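Local coordinates for protein MS5a (Brassica napus, PDB 6L77) that is of uncertain molecular function but is related to meiosis and, through its cystatin-like folds, appears to enhance papain activity instead of inhibiting it as a canonical cystatin would, at residues Asp160-Glu172 and Arg184-Leu196. Numbering follows the deposited sequence.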
ATOM      1  N   ASP A 160     -11.093  10.761  -7.624  1.00 38.53           N
ATOM      2  CA  ASP A 160     -12.372  10.136  -7.940  1.00 36.59           C
ATOM      3  C   ASP A 160     -12.734   9.014  -6.975  1.00 35.44           C
ATOM      4  O   ASP A 160     -13.866   8.521  -7.027  1.00 41.08           O
ATOM      5  CB  ASP A 160     -12.365   9.570  -9.361  1.00 44.02           C
ATOM      6  CG  ASP A 160     -12.183  10.638 -10.425  1.00 53.68           C
ATOM      7  OD1 ASP A 160     -12.445  11.826 -10.134  1.00 54.65           O
ATOM      8  OD2 ASP A 160     -11.792  10.282 -11.558  1.00 51.83           O
ATOM      9  N   LEU A 161     -11.806   8.588  -6.122  1.00 34.09           N
ATOM     10  CA  LEU A 161     -12.015   7.446  -5.245  1.00 32.08           C
ATOM     11  C   LEU A 161     -12.497   7.914  -3.881  1.00 34.03           C
ATOM     12  O   LEU A 161     -11.985   8.897  -3.336  1.00 38.98           O
ATOM     13  CB  LEU A 161     -10.723   6.641  -5.092  1.00 31.49           C
ATOM     14  CG  LEU A 161     -10.073   6.194  -6.396  1.00 28.41           C
ATOM     15  CD1 LEU A 161      -8.851   5.323  -6.105  1.00 31.54           C
ATOM     16  CD2 LEU A 161     -11.092   5.456  -7.273  1.00 30.35           C
ATOM     17  N   LYS A 162     -13.474   7.197  -3.327  1.00 32.38           N
ATOM     18  CA  LYS A 162     -14.037   7.517  -2.018  1.00 33.83           C
ATOM     19  C   LYS A 162     -14.178   6.241  -1.204  1.00 34.35           C
ATOM     20  O   LYS A 162     -14.928   5.341  -1.590  1.00 32.48           O
ATOM     21  CB  LYS A 162     -15.397   8.204  -2.164  1.00 37.33           C
ATOM     22  CG  LYS A 162     -16.110   8.423  -0.843  1.00 47.02           C
ATOM     23  CD  LYS A 162     -17.462   9.066  -1.051  1.00 52.47           C
ATOM     24  CE  LYS A 162     -18.165   9.295   0.271  1.00 57.72           C
ATOM     25  NZ  LYS A 162     -19.570   9.741   0.068  1.00 61.49           N
ATOM     26  N   ILE A 163     -13.494   6.178  -0.060  1.00 28.97           N
ATOM     27  CA  ILE A 163     -13.559   4.986   0.782  1.00 26.25           C
ATOM     28  C   ILE A 163     -14.908   4.908   1.484  1.00 32.09           C
ATOM     29  O   ILE A 163     -15.381   5.887   2.075  1.00 36.02           O
ATOM     30  CB  ILE A 163     -12.414   4.984   1.805  1.00 26.06           C
ATOM     31  CG1 ILE A 163     -11.058   4.988   1.099  1.00 25.32           C
ATOM     32  CG2 ILE A 163     -12.536   3.779   2.712  1.00 29.39           C
ATOM     33  CD1 ILE A 163      -9.883   5.083   2.042  1.00 27.48           C
ATOM     34  N   LEU A 164     -15.535   3.733   1.435  1.00 30.33           N
ATOM     35  CA  LEU A 164     -16.810   3.519   2.112  1.00 29.84           C
ATOM     36  C   LEU A 164     -16.707   2.626   3.334  1.00 35.69           C
ATOM     37  O   LEU A 164     -17.462   2.828   4.290  1.00 33.59           O
ATOM     38  CB  LEU A 164     -17.837   2.908   1.154  1.00 32.26           C
ATOM     39  CG  LEU A 164     -18.160   3.720  -0.098  1.00 37.49           C
ATOM     40  CD1 LEU A 164     -19.157   2.967  -0.955  1.00 40.12           C
ATOM     41  CD2 LEU A 164     -18.704   5.080   0.285  1.00 41.63           C
ATOM     42  N   ASP A 165     -15.795   1.655   3.332  1.00 28.65           N
ATOM     43  CA  ASP A 165     -15.706   0.693   4.422  1.00 28.03           C
ATOM     44  C   ASP A 165     -14.335   0.040   4.365  1.00 27.70           C
ATOM     45  O   ASP A 165     -13.792  -0.175   3.274  1.00 26.07           O
ATOM     46  CB  ASP A 165     -16.816  -0.363   4.316  1.00 31.28           C
ATOM     47  CG  ASP A 165     -16.975  -1.177   5.584  1.00 51.86           C
ATOM     48  OD1 ASP A 165     -16.368  -0.808   6.618  1.00 59.31           O
ATOM     49  OD2 ASP A 165     -17.716  -2.188   5.541  1.00 53.60           O
ATOM     50  N   VAL A 166     -13.764  -0.240   5.535  1.00 22.57           N
ATOM     51  CA  VAL A 166     -12.442  -0.857   5.627  1.00 22.79           C
ATOM     52  C   VAL A 166     -12.484  -1.876   6.756  1.00 23.56           C
ATOM     53  O   VAL A 166     -12.974  -1.573   7.846  1.00 22.58           O
ATOM     54  CB  VAL A 166     -11.321   0.173   5.883  1.00 24.98           C
ATOM     55  CG1 VAL A 166      -9.973  -0.526   6.051  1.00 24.72           C
ATOM     56  CG2 VAL A 166     -11.235   1.184   4.754  1.00 24.45           C
ATOM     57  N   VAL A 167     -11.987  -3.079   6.495  1.00 22.00           N
ATOM     58  CA  VAL A 167     -11.825  -4.102   7.520  1.00 24.56           C
ATOM     59  C   VAL A 167     -10.382  -4.579   7.450  1.00 25.39           C
ATOM     60  O   VAL A 167      -9.864  -4.813   6.358  1.00 22.31           O
ATOM     61  CB  VAL A 167     -12.804  -5.277   7.313  1.00 28.99           C
ATOM     62  CG1 VAL A 167     -12.461  -6.453   8.228  1.00 24.32           C
ATOM     63  CG2 VAL A 167     -14.244  -4.810   7.536  1.00 24.77           C
ATOM     64  N   VAL A 168      -9.726  -4.703   8.603  1.00 24.20           N
ATOM     65  CA  VAL A 168      -8.358  -5.211   8.665  1.00 22.04           C
ATOM     66  C   VAL A 168      -8.346  -6.478   9.507  1.00 21.48           C
ATOM     67  O   VAL A 168      -8.976  -6.528  10.568  1.00 23.02           O
ATOM     68  CB  VAL A 168      -7.383  -4.171   9.252  1.00 24.30           C
ATOM     69  CG1 VAL A 168      -5.978  -4.762   9.323  1.00 24.05           C
ATOM     70  CG2 VAL A 168      -7.377  -2.896   8.402  1.00 21.18           C
ATOM     71  N   GLU A 169      -7.623  -7.494   9.040  1.00 20.28           N
ATOM     72  CA  GLU A 169      -7.467  -8.740   9.772  1.00 24.13           C
ATOM     73  C   GLU A 169      -6.002  -8.927  10.135  1.00 23.61           C
ATOM     74  O   GLU A 169      -5.111  -8.748   9.290  1.00 20.13           O
ATOM     75  CB  GLU A 169      -7.990  -9.948   8.978  1.00 28.19           C
ATOM     76  CG  GLU A 169      -7.799 -11.270   9.732  1.00 28.35           C
ATOM     77  CD  GLU A 169      -8.615 -12.439   9.181  1.00 37.72           C
ATOM     78  OE1 GLU A 169      -9.260 -12.286   8.124  1.00 36.24           O
ATOM     79  OE2 GLU A 169      -8.610 -13.514   9.823  1.00 30.31           O
ATOM     80  N   THR A 170      -5.757  -9.277  11.395  1.00 21.20           N
ATOM     81  CA  THR A 170      -4.425  -9.558  11.907  1.00 25.36           C
ATOM     82  C   THR A 170      -4.338 -11.015  12.327  1.00 24.35           C
ATOM     83  O   THR A 170      -5.346 -11.708  12.476  1.00 29.52           O
ATOM     84  CB  THR A 170      -4.075  -8.675  13.113  1.00 26.20           C
ATOM     85  OG1 THR A 170      -4.998  -8.954  14.168  1.00 26.76           O
ATOM     86  CG2 THR A 170      -4.145  -7.193  12.746  1.00 28.39           C
ATOM     87  N   GLU A 171      -3.099 -11.449  12.556  1.00 27.41           N
ATOM     88  CA  GLU A 171      -2.799 -12.794  13.021  1.00 28.53           C
ATOM     89  C   GLU A 171      -2.850 -12.910  14.537  1.00 26.94           C
ATOM     90  O   GLU A 171      -2.954 -14.022  15.060  1.00 30.91           O
ATOM     91  CB  GLU A 171      -1.407 -13.202  12.503  1.00 37.10           C
ATOM     92  CG  GLU A 171      -1.133 -12.646  11.092  1.00 50.82           C
ATOM     93  CD  GLU A 171       0.259 -12.966  10.542  1.00 56.53           C
ATOM     94  OE1 GLU A 171       1.199 -13.192  11.334  1.00 55.33           O
ATOM     95  OE2 GLU A 171       0.406 -12.980   9.301  1.00 57.05           O
ATOM     96  N   GLU A 172      -2.808 -11.781  15.245  1.00 23.06           N
ATOM     97  CA  GLU A 172      -2.746 -11.749  16.694  1.00 28.54           C
ATOM     98  C   GLU A 172      -3.760 -10.741  17.210  1.00 24.60           C
ATOM     99  O   GLU A 172      -4.061  -9.742  16.545  1.00 23.03           O
ATOM    100  CB  GLU A 172      -1.356 -11.349  17.193  1.00 42.12           C
ATOM    101  CG  GLU A 172      -0.207 -12.113  16.577  1.00 64.22           C
ATOM    102  CD  GLU A 172       1.118 -11.413  16.804  1.00 83.75           C
ATOM    103  OE1 GLU A 172       1.116 -10.309  17.398  1.00 84.80           O
ATOM    104  OE2 GLU A 172       2.159 -11.964  16.387  1.00 92.86           O
ATOM    105  N   ARG A 184       3.155  -4.167  10.855  1.00 22.57           N
ATOM    106  CA  ARG A 184       2.988  -5.583  11.120  1.00 19.96           C
ATOM    107  C   ARG A 184       2.162  -6.226  10.010  1.00 20.09           C
ATOM    108  O   ARG A 184       1.578  -5.537   9.169  1.00 21.23           O
ATOM    109  CB  ARG A 184       2.303  -5.800  12.484  1.00 19.83           C
ATOM    110  CG  ARG A 184       0.977  -5.055  12.633  1.00 38.43           C
ATOM    111  CD  ARG A 184      -0.057  -5.855  13.458  1.00 49.87           C
ATOM    112  NE  ARG A 184      -0.352  -7.139  12.825  1.00 59.08           N
ATOM    113  CZ  ARG A 184      -0.255  -8.326  13.421  1.00 54.31           C
ATOM    114  NH1 ARG A 184      -0.529  -9.431  12.729  1.00 29.84           N
ATOM    115  NH2 ARG A 184       0.101  -8.407  14.704  1.00 53.76           N
ATOM    116  N   ASN A 185       2.087  -7.563  10.034  1.00 18.58           N
ATOM    117  CA  ASN A 185       1.301  -8.290   9.033  1.00 18.90           C
ATOM    118  C   ASN A 185      -0.176  -7.923   9.148  1.00 27.41           C
ATOM    119  O   ASN A 185      -0.750  -7.979  10.234  1.00 23.58           O
ATOM    120  CB  ASN A 185       1.478  -9.792   9.208  1.00 24.30           C
ATOM    121  CG  ASN A 185       2.872 -10.258   8.842  1.00 25.71           C
ATOM    122  OD1 ASN A 185       3.695  -9.464   8.388  1.00 25.39           O
ATOM    123  ND2 ASN A 185       3.145 -11.541   9.047  1.00 26.53           N
ATOM    124  N   VAL A 186      -0.789  -7.526   8.031  1.00 19.99           N
ATOM    125  CA  VAL A 186      -2.217  -7.216   8.007  1.00 20.13           C
ATOM    126  C   VAL A 186      -2.818  -7.702   6.697  1.00 25.62           C
ATOM    127  O   VAL A 186      -2.134  -7.812   5.673  1.00 23.51           O
ATOM    128  CB  VAL A 186      -2.521  -5.705   8.178  1.00 19.44           C
ATOM    129  CG1 VAL A 186      -2.178  -5.204   9.596  1.00 23.29           C
ATOM    130  CG2 VAL A 186      -1.788  -4.885   7.124  1.00 19.90           C
ATOM    131  N   LEU A 187      -4.119  -7.980   6.739  1.00 23.40           N
ATOM    132  CA  LEU A 187      -4.928  -8.253   5.560  1.00 24.29           C
ATOM    133  C   LEU A 187      -6.002  -7.171   5.509  1.00 25.68           C
ATOM    134  O   LEU A 187      -6.784  -7.032   6.455  1.00 23.32           O
ATOM    135  CB  LEU A 187      -5.532  -9.659   5.647  1.00 24.61           C
ATOM    136  CG  LEU A 187      -6.271 -10.278   4.470  1.00 36.95           C
ATOM    137  CD1 LEU A 187      -5.356 -10.418   3.287  1.00 29.56           C
ATOM    138  CD2 LEU A 187      -6.815 -11.641   4.861  1.00 38.70           C
ATOM    139  N   VAL A 188      -6.022  -6.383   4.430  1.00 20.90           N
ATOM    140  CA  VAL A 188      -6.849  -5.181   4.358  1.00 20.02           C
ATOM    141  C   VAL A 188      -7.921  -5.367   3.293  1.00 21.93           C
ATOM    142  O   VAL A 188      -7.610  -5.708   2.146  1.00 22.69           O
ATOM    143  CB  VAL A 188      -6.003  -3.932   4.054  1.00 27.93           C
ATOM    144  CG1 VAL A 188      -6.850  -2.688   4.240  1.00 27.52           C
ATOM    145  CG2 VAL A 188      -4.769  -3.888   4.948  1.00 30.85           C
ATOM    146  N   TYR A 189      -9.177  -5.115   3.663  1.00 21.89           N
ATOM    147  CA  TYR A 189     -10.310  -5.132   2.742  1.00 23.72           C
ATOM    148  C   TYR A 189     -10.825  -3.707   2.617  1.00 27.58           C
ATOM    149  O   TYR A 189     -11.195  -3.094   3.625  1.00 30.04           O
ATOM    150  CB  TYR A 189     -11.434  -6.037   3.251  1.00 23.97           C
ATOM    151  CG  TYR A 189     -11.025  -7.460   3.566  1.00 23.36           C
ATOM    152  CD1 TYR A 189     -10.499  -7.794   4.812  1.00 26.32           C
ATOM    153  CD2 TYR A 189     -11.194  -8.478   2.630  1.00 24.88           C
ATOM    154  CE1 TYR A 189     -10.151  -9.102   5.113  1.00 31.97           C
ATOM    155  CE2 TYR A 189     -10.839  -9.784   2.921  1.00 30.62           C
ATOM    156  CZ  TYR A 189     -10.323 -10.089   4.165  1.00 38.21           C
ATOM    157  OH  TYR A 189      -9.983 -11.387   4.455  1.00 42.60           O
ATOM    158  N   ILE A 190     -10.869  -3.186   1.396  1.00 25.39           N
ATOM    159  CA  ILE A 190     -11.246  -1.798   1.168  1.00 22.57           C
ATOM    160  C   ILE A 190     -12.408  -1.765   0.196  1.00 27.95           C
ATOM    161  O   ILE A 190     -12.277  -2.208  -0.950  1.00 25.20           O
ATOM    162  CB  ILE A 190     -10.074  -0.963   0.632  1.00 22.09           C
ATOM    163  CG1 ILE A 190      -8.867  -1.123   1.559  1.00 22.02           C
ATOM    164  CG2 ILE A 190     -10.515   0.511   0.500  1.00 24.21           C
ATOM    165  CD1 ILE A 190      -7.593  -0.431   1.078  1.00 23.17           C
ATOM    166  N   ARG A 191     -13.536  -1.231   0.649  1.00 26.85           N
ATOM    167  CA  ARG A 191     -14.703  -1.010  -0.189  1.00 27.67           C
ATOM    168  C   ARG A 191     -14.716   0.463  -0.582  1.00 30.78           C
ATOM    169  O   ARG A 191     -14.756   1.334   0.294  1.00 29.22           O
ATOM    170  CB  ARG A 191     -15.975  -1.404   0.565  1.00 28.57           C
ATOM    171  CG  ARG A 191     -17.280  -0.993  -0.106  1.00 30.46           C
ATOM    172  CD  ARG A 191     -17.652  -1.871  -1.296  1.00 31.72           C
ATOM    173  NE  ARG A 191     -18.923  -1.413  -1.845  1.00 37.42           N
ATOM    174  CZ  ARG A 191     -19.053  -0.385  -2.679  1.00 38.03           C
ATOM    175  NH1 ARG A 191     -20.255  -0.022  -3.098  1.00 46.17           N
ATOM    176  NH2 ARG A 191     -17.985   0.281  -3.098  1.00 40.66           N
ATOM    177  N   TYR A 192     -14.658   0.747  -1.888  1.00 27.14           N
ATOM    178  CA  TYR A 192     -14.591   2.142  -2.305  1.00 33.20           C
ATOM    179  C   TYR A 192     -15.347   2.355  -3.608  1.00 34.17           C
ATOM    180  O   TYR A 192     -15.504   1.432  -4.414  1.00 32.25           O
ATOM    181  CB  TYR A 192     -13.136   2.618  -2.433  1.00 30.16           C
ATOM    182  CG  TYR A 192     -12.315   1.968  -3.541  1.00 30.25           C
ATOM    183  CD1 TYR A 192     -11.707   0.726  -3.354  1.00 25.28           C
ATOM    184  CD2 TYR A 192     -12.120   2.614  -4.758  1.00 28.69           C
ATOM    185  CE1 TYR A 192     -10.929   0.142  -4.363  1.00 25.46           C
ATOM    186  CE2 TYR A 192     -11.355   2.039  -5.767  1.00 29.89           C
ATOM    187  CZ  TYR A 192     -10.755   0.804  -5.562  1.00 27.40           C
ATOM    188  OH  TYR A 192      -9.996   0.228  -6.572  1.00 28.99           O
ATOM    189  N   ASP A 193     -15.826   3.585  -3.797  1.00 31.01           N
ATOM    190  CA  ASP A 193     -16.517   3.986  -5.016  1.00 36.25           C
ATOM    191  C   ASP A 193     -15.611   4.866  -5.867  1.00 37.25           C
ATOM    192  O   ASP A 193     -14.833   5.669  -5.343  1.00 34.83           O
ATOM    193  CB  ASP A 193     -17.814   4.743  -4.714  1.00 36.07           C
ATOM    194  CG  ASP A 193     -18.959   3.822  -4.361  1.00 45.32           C
ATOM    195  OD1 ASP A 193     -18.810   2.591  -4.514  1.00 49.35           O
ATOM    196  OD2 ASP A 193     -20.014   4.335  -3.927  1.00 52.57           O
ATOM    197  N   GLN A 194     -15.712   4.693  -7.179  1.00 37.29           N
ATOM    198  CA  GLN A 194     -15.031   5.529  -8.156  1.00 36.03           C
ATOM    199  C   GLN A 194     -16.074   6.420  -8.815  1.00 40.53           C
ATOM    200  O   GLN A 194     -17.003   5.921  -9.460  1.00 38.72           O
ATOM    201  CB  GLN A 194     -14.313   4.670  -9.197  1.00 40.54           C
ATOM    202  CG  GLN A 194     -13.818   5.435 -10.420  1.00 40.84           C
ATOM    203  CD  GLN A 194     -13.496   4.509 -11.571  1.00 45.41           C
ATOM    204  OE1 GLN A 194     -13.655   3.291 -11.457  1.00 39.48           O
ATOM    205  NE2 GLN A 194     -13.046   5.076 -12.690  1.00 44.42           N
ATOM    206  N   ASP A 195     -15.923   7.731  -8.652  1.00 41.25           N
ATOM    207  CA  ASP A 195     -16.889   8.667  -9.215  1.00 44.20           C
ATOM    208  C   ASP A 195     -16.853   8.633 -10.742  1.00 47.86           C
ATOM    209  O   ASP A 195     -15.781   8.708 -11.348  1.00 51.27           O
ATOM    210  CB  ASP A 195     -16.596  10.075  -8.703  1.00 44.78           C
ATOM    211  CG  ASP A 195     -17.671  11.069  -9.086  1.00 57.84           C
ATOM    212  OD1 ASP A 195     -18.730  10.651  -9.603  1.00 60.85           O
ATOM    213  OD2 ASP A 195     -17.449  12.274  -8.861  1.00 63.04           O
ATOM    214  N   LEU A 196     -18.024   8.530 -11.365  1.00 53.48           N
ATOM    215  CA  LEU A 196     -18.112   8.485 -12.829  1.00 59.02           C
ATOM    216  C   LEU A 196     -18.854   9.682 -13.435  1.00 62.39           C
ATOM    217  O   LEU A 196     -19.008  10.727 -12.803  1.00 61.36           O
ATOM    218  CB  LEU A 196     -18.797   7.192 -13.284  1.00 56.01           C
ATOM    219  CG  LEU A 196     -18.094   5.866 -12.992  1.00 53.87           C
ATOM    220  CD1 LEU A 196     -18.779   4.725 -13.730  1.00 56.88           C
ATOM    221  CD2 LEU A 196     -16.618   5.942 -13.352  1.00 52.07           C
TER
HETATM  222  O   HOH W   1     -13.605   8.314 -12.545  1.00 56.21           O
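A classic beta bulge sets two residues, Leu164 and Asp165, against the single residue Arg191 where strands 161-170 and 186-195 run as antiparallel neighbours in the sheet. Arg191 O accepts two backbone bonds there, from Leu164 N at 2.8 Å and from Asp165 N at 3.2 Å. The extra residue shifts the register by one, and Leu164 reaches over the side chain of Arg191.

Followed outward, Arg191 shows why a long side chain ending in a flat, charged group suits this place. Its CB packs against CB of Asp165; CG, anti to the backbone N (chi1 170°), comes near Leu164 CB. A bend at chi2 (76°) then turns the chain along its own strand toward Asp193. At the tip, Leu164 CD1 lies 3.4 Å above one face of the guanidinium, offset toward its rim, while Asp193 OD1 sits at the edge in plane. NH2 donates to that OD1 at 2.8 Å in a salt bridge, with NH1 adding a weak bond.

The opposite face of the ladder is largely apolar: Val166 CG1 and Val188 CG1 touch at 4.2 Å, Leu161 CD2 meets the edge of the Tyr192 ring, 3.7 Å from CE2, and Gln194 at the end bonds His204. Helix 138-150 covers this end through Met143 and Phe147, as in the helix-on-curved-sheet architecture of cystatins.

Where the strands approach their connection, Arg184 NE and NH1 grip Asn185 O side-on, holding the guanidinium while Thr170 CB covers one face. NH2 makes a weak salt bridge to Glu172 OE1 at 3.5 Å. Asn185 ND2 reaches Glu171 OE2 at 3.1 Å from above the carboxylate plane, its OD1 being taken by Val212 N.

The chemistry thus divides the work: backbone bonds and beta-branched side chains join the strands, whereas each arginine directs in-plane N-H groups at oxygen and packs one guanidinium face on carbon.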